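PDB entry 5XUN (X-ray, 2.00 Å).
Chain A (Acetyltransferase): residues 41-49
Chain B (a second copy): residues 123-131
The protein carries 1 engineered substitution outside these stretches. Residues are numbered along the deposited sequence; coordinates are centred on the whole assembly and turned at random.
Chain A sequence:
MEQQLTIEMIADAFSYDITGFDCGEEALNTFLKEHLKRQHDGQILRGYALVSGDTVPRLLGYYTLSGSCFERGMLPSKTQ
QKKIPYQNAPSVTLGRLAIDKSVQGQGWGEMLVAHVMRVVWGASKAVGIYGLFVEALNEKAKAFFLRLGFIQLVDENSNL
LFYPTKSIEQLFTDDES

Chain A 41-49: DGQILRGYA
Chain B 123-131: ASKAVGIYG

Two copies of one acetyltransferase meet here where the turn after a helix and the start of a strand in chain A pack against the 124-130 segment of chain B, burying 463 Å² over both sides. The register runs antiparallel: Gln A43 CA lies 5.0 Å from Tyr B130 CA, and Leu A45 CA 3.5 Å from Gly B128 CA.

Arg A46 covers the most surface. It is the first residue of the strand (phi/psi -125/135), its CA-to-CB bond points toward chain B, and chi1 to chi3 are all m (-63°, -60°, -84°), with chi4 at 178°. Arg A46 CG lies 3.3 Å from Val B127 C, and the side chain brings NE to the carbonyls of Ser B124 and Lys B125. Arg A46 NE donates to Lys B125 O at 2.9 Å and 165°, with the acceptor near the guanidinium plane. The acceptor is main-chain, and the CA-to-CB bond of Lys B125 (m, t, t, t) points away. Two residues on, Tyr A48 (chi1 -61°, m; chi2 73°) starts sideways, but its end comes nearer: Tyr A48 OH donates to Ala B126 O at 2.5 Å, a short bond at the ring edge. Consecutive carbonyls of chain B thus serve two side chains of one strand.

Gln A43 comes next in covered surface. It leaves the helix with positive phi (63/26) in a Schellman motif, and its CA-to-CB bond points sideways, with chi1 -49° and chi2 -58°, both m, and chi3 -38°; a weak bond runs from Gln A43 NE2 back to Asp A41 O at 3.3 Å. Its amide oxygen works through solvent. Water 1 lies 2.6 Å from both Gln A43 OE1 and Ser B124 O and accepts from Ile B129 N at 2.9 Å; water 2 donates to Gln A43 OE1 at 2.6 Å and to Ser B124 OG (chi1 71°, p) at 3.0 Å. By contrast, Gln A43 O lies 3.2 Å from Tyr B130 N at an angle too poor for a hydrogen bond.

Close backbone passage depends on Gly B128 (-64/117). An ideal CB there would point toward chain A and clash, 2.2 Å from Leu A45 CA and 2.7 Å from Ile A44 O. Beyond it, Tyr B130 (chi1 -175°, t; chi2 70°) sets its ring beside the turn: Tyr B130 CD1 is 3.8 Å from Ile A44 CD1 in an apolar contact and 3.6 Å from Gly A42 O, which lies at the ring edge. Ile A44 (m, m) points away at CB, yet its end returns to the ring.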

ATOM      1  N   ASP A  41      -2.153  -1.714  15.714  1.00 17.89           N
ATOM      2  CA  ASP A  41      -1.794  -0.413  16.267  1.00 16.78           C
ATOM      3  C   ASP A  41      -0.385  -0.004  15.863  1.00 20.19           C
ATOM      4  O   ASP A  41      -0.099   1.191  15.737  1.00 22.01           O
ATOM      5  CB  ASP A  41      -1.912  -0.436  17.789  1.00 19.92           C
ATOM      6  CG  ASP A  41      -3.338  -0.501  18.265  1.00 22.13           C
ATOM      7  OD1 ASP A  41      -4.260  -0.143  17.494  1.00 23.99           O
ATOM      8  OD2 ASP A  41      -3.534  -0.919  19.422  1.00 28.26           O
ATOM      9  N   GLY A  42       0.493  -0.972  15.624  1.00 17.29           N
ATOM     10  CA  GLY A  42       1.841  -0.656  15.210  1.00 21.99           C
ATOM     11  C   GLY A  42       2.002  -0.329  13.744  1.00 13.85           C
ATOM     12  O   GLY A  42       3.133  -0.132  13.293  1.00 22.40           O
ATOM     13  N   GLN A  43       0.901  -0.250  12.988  1.00 19.77           N
ATOM     14  CA  GLN A  43       0.929   0.143  11.578  1.00 14.57           C
ATOM     15  C   GLN A  43       1.717  -0.862  10.738  1.00 17.67           C
ATOM     16  O   GLN A  43       2.287  -0.510   9.702  1.00 19.63           O
ATOM     17  CB  GLN A  43       1.490   1.562  11.412  1.00 15.36           C
ATOM     18  CG  GLN A  43       0.850   2.601  12.332  1.00 23.24           C
ATOM     19  CD  GLN A  43      -0.659   2.710  12.148  1.00 34.40           C
ATOM     20  OE1 GLN A  43      -1.172   2.619  11.030  1.00 20.72           O
ATOM     21  NE2 GLN A  43      -1.378   2.887  13.251  1.00 32.01           N
ATOM     22  N   ILE A  44       1.766  -2.109  11.210  1.00 14.95           N
ATOM     23  CA  ILE A  44       2.364  -3.226  10.479  1.00 16.91           C
ATOM     24  C   ILE A  44       1.345  -3.874   9.555  1.00 17.23           C
ATOM     25  O   ILE A  44       1.712  -4.475   8.541  1.00 14.62           O
ATOM     26  CB  ILE A  44       2.914  -4.265  11.481  1.00 20.25           C
ATOM     27  CG1 ILE A  44       3.982  -3.625  12.344  1.00 42.53           C
ATOM     28  CG2 ILE A  44       3.506  -5.471  10.773  1.00 30.29           C
ATOM     29  CD1 ILE A  44       4.982  -2.913  11.510  1.00 35.25           C
ATOM     30  N   LEU A  45       0.076  -3.767   9.915  1.00 13.29           N
ATOM     31  CA  LEU A  45      -1.048  -4.354   9.216  1.00  8.70           C
ATOM     32  C   LEU A  45      -2.261  -3.548   9.638  1.00 17.56           C
ATOM     33  O   LEU A  45      -2.204  -2.752  10.579  1.00 15.51           O
ATOM     34  CB  LEU A  45      -1.209  -5.844   9.552  1.00 13.68           C
ATOM     35  CG  LEU A  45      -1.436  -6.250  11.035  1.00 12.16           C
ATOM     36  CD1 LEU A  45      -2.870  -6.077  11.496  1.00  9.21           C
ATOM     37  CD2 LEU A  45      -0.993  -7.672  11.286  1.00 11.46           C
ATOM     38  N   ARG A  46      -3.364  -3.770   8.945  1.00 12.96           N
ATOM     39  CA  ARG A  46      -4.653  -3.344   9.446  1.00  5.49           C
ATOM     40  C   ARG A  46      -5.554  -4.572   9.461  1.00 16.43           C
ATOM     41  O   ARG A  46      -5.548  -5.363   8.513  1.00  9.84           O
ATOM     42  CB  ARG A  46      -5.230  -2.207   8.609  1.00  4.03           C
ATOM     43  CG  ARG A  46      -4.363  -0.936   8.643  1.00 12.22           C
ATOM     44  CD  ARG A  46      -4.177  -0.351  10.050  1.00  9.60           C
ATOM     45  NE  ARG A  46      -5.296   0.507  10.405  1.00 12.70           N
ATOM     46  CZ  ARG A  46      -5.432   1.130  11.570  1.00 22.60           C
ATOM     47  NH1 ARG A  46      -4.515   0.992  12.518  1.00 11.94           N
ATOM     48  NH2 ARG A  46      -6.503   1.889  11.788  1.00 18.85           N
ATOM     49  N   GLY A  47      -6.292  -4.748  10.552  1.00 18.25           N
ATOM     50  CA  GLY A  47      -7.049  -5.960  10.797  1.00 10.45           C
ATOM     51  C   GLY A  47      -8.535  -5.704  10.656  1.00  8.04           C
ATOM     52  O   GLY A  47      -9.024  -4.626  10.985  1.00 13.65           O
ATOM     53  N   TYR A  48      -9.244  -6.702  10.142  1.00 12.37           N
ATOM     54  CA  TYR A  48     -10.683  -6.661   9.963  1.00 14.73           C
ATOM     55  C   TYR A  48     -11.255  -7.943  10.545  1.00 12.26           C
ATOM     56  O   TYR A  48     -10.612  -8.993  10.503  1.00 15.99           O
ATOM     57  CB  TYR A  48     -11.061  -6.530   8.480  1.00  9.43           C
ATOM     58  CG  TYR A  48     -10.535  -5.261   7.818  1.00 11.67           C
ATOM     59  CD1 TYR A  48      -9.181  -5.116   7.508  1.00 10.34           C
ATOM     60  CD2 TYR A  48     -11.394  -4.231   7.479  1.00 13.29           C
ATOM     61  CE1 TYR A  48      -8.703  -3.952   6.894  1.00 13.39           C
ATOM     62  CE2 TYR A  48     -10.933  -3.083   6.876  1.00 13.50           C
ATOM     63  CZ  TYR A  48      -9.587  -2.946   6.584  1.00 15.66           C
ATOM     64  OH  TYR A  48      -9.155  -1.789   5.975  1.00 17.03           O
ATOM     65  N   ALA A  49     -12.455  -7.856  11.102  1.00 14.26           N
ATOM     66  CA  ALA A  49     -13.048  -8.981  11.814  1.00 14.47           C
ATOM     67  C   ALA A  49     -14.469  -9.230  11.337  1.00  9.56           C
ATOM     68  O   ALA A  49     -15.191  -8.300  10.974  1.00 15.40           O
ATOM     69  CB  ALA A  49     -13.053  -8.745  13.328  1.00 18.37           C
TER
ATOM     70  N   ALA B 123      -4.412   6.163   3.541  1.00 16.75           N
ATOM     71  CA  ALA B 123      -4.135   4.789   3.142  1.00 10.75           C
ATOM     72  C   ALA B 123      -3.768   3.914   4.333  1.00 14.14           C
ATOM     73  O   ALA B 123      -4.141   2.736   4.380  1.00 12.30           O
ATOM     74  CB  ALA B 123      -3.020   4.767   2.099  1.00  8.94           C
ATOM     75  N   SER B 124      -3.040   4.472   5.306  1.00 12.33           N
ATOM     76  CA  SER B 124      -2.564   3.691   6.441  1.00 16.62           C
ATOM     77  C   SER B 124      -3.698   3.186   7.325  1.00 14.83           C
ATOM     78  O   SER B 124      -3.517   2.193   8.043  1.00 18.04           O
ATOM     79  CB  SER B 124      -1.607   4.541   7.280  1.00 11.13           C
ATOM     80  OG  SER B 124      -2.328   5.559   7.973  1.00 13.57           O
ATOM     81  N   LYS B 125      -4.858   3.834   7.281  1.00 10.83           N
ATOM     82  CA  LYS B 125      -5.984   3.372   8.089  1.00 24.97           C
ATOM     83  C   LYS B 125      -6.590   2.089   7.542  1.00 15.34           C
ATOM     84  O   LYS B 125      -7.118   1.279   8.316  1.00 19.42           O
ATOM     85  CB  LYS B 125      -7.044   4.467   8.187  1.00 19.72           C
ATOM     86  CG  LYS B 125      -6.502   5.743   8.773  1.00 15.85           C
ATOM     87  CD  LYS B 125      -7.344   6.929   8.376  1.00 24.80           C
ATOM     88  CE  LYS B 125      -6.977   8.118   9.227  1.00 29.89           C
ATOM     89  NZ  LYS B 125      -8.083   9.115   9.266  1.00 50.27           N
ATOM     90  N   ALA B 126      -6.519   1.878   6.230  1.00 12.74           N
ATOM     91  CA  ALA B 126      -7.177   0.747   5.587  1.00 17.17           C
ATOM     92  C   ALA B 126      -6.255  -0.432   5.375  1.00 18.11           C
ATOM     93  O   ALA B 126      -6.724  -1.574   5.345  1.00  9.88           O
ATOM     94  CB  ALA B 126      -7.753   1.159   4.226  1.00 13.85           C
ATOM     95  N   VAL B 127      -4.962  -0.167   5.193  1.00 14.81           N
ATOM     96  CA  VAL B 127      -3.960  -1.183   4.906  1.00 16.09           C
ATOM     97  C   VAL B 127      -2.721  -0.871   5.736  1.00 10.43           C
ATOM     98  O   VAL B 127      -2.395   0.294   5.978  1.00 11.98           O
ATOM     99  CB  VAL B 127      -3.639  -1.220   3.388  1.00 14.73           C
ATOM    100  CG1 VAL B 127      -2.399  -2.015   3.116  1.00 12.99           C
ATOM    101  CG2 VAL B 127      -4.823  -1.812   2.591  1.00  8.81           C
ATOM    102  N   GLY B 128      -2.035  -1.916   6.191  1.00 13.88           N
ATOM    103  CA  GLY B 128      -0.853  -1.705   7.002  1.00 17.22           C
ATOM    104  C   GLY B 128       0.273  -1.003   6.270  1.00 26.02           C
ATOM    105  O   GLY B 128       0.831  -1.541   5.305  1.00 13.76           O
ATOM    106  N   ILE B 129       0.640   0.187   6.743  1.00 17.11           N
ATOM    107  CA  ILE B 129       1.678   1.008   6.115  1.00  9.63           C
ATOM    108  C   ILE B 129       2.498   1.631   7.233  1.00 13.41           C
ATOM    109  O   ILE B 129       2.019   2.537   7.926  1.00 12.93           O
ATOM    110  CB  ILE B 129       1.097   2.104   5.212  1.00 11.93           C
ATOM    111  CG1 ILE B 129       0.444   1.487   3.970  1.00 13.73           C
ATOM    112  CG2 ILE B 129       2.182   3.120   4.802  1.00 10.55           C
ATOM    113  CD1 ILE B 129      -0.499   2.415   3.315  1.00 11.54           C
ATOM    114  N   TYR B 130       3.741   1.180   7.384  1.00  8.06           N
ATOM    115  CA  TYR B 130       4.559   1.617   8.507  1.00 16.06           C
ATOM    116  C   TYR B 130       5.164   2.997   8.279  1.00 23.55           C
ATOM    117  O   TYR B 130       5.542   3.662   9.249  1.00 18.89           O
ATOM    118  CB  TYR B 130       5.666   0.591   8.773  1.00 12.91           C
ATOM    119  CG  TYR B 130       6.497   0.888  10.001  1.00 21.71           C
ATOM    120  CD1 TYR B 130       5.957   0.753  11.280  1.00 25.45           C
ATOM    121  CD2 TYR B 130       7.819   1.296   9.888  1.00 22.66           C
ATOM    122  CE1 TYR B 130       6.709   1.029  12.409  1.00 21.71           C
ATOM    123  CE2 TYR B 130       8.582   1.573  11.010  1.00 29.70           C
ATOM    124  CZ  TYR B 130       8.021   1.439  12.265  1.00 31.03           C
ATOM    125  OH  TYR B 130       8.774   1.714  13.378  1.00 41.93           O
ATOM    126  N   GLY B 131       5.241   3.445   7.032  1.00 16.70           N
ATOM    127  CA  GLY B 131       5.625   4.811   6.753  1.00 16.22           C
ATOM    128  C   GLY B 131       5.848   5.014   5.269  1.00 31.91           C
ATOM    129  O   GLY B 131       5.526   4.150   4.446  1.00 20.23           O
TER
HETATM  130  O   HOH W   1      -1.181   1.280   8.760  1.00 13.38           O
HETATM  131  O   HOH W   2      -3.175   4.218  10.508  1.00 30.57           O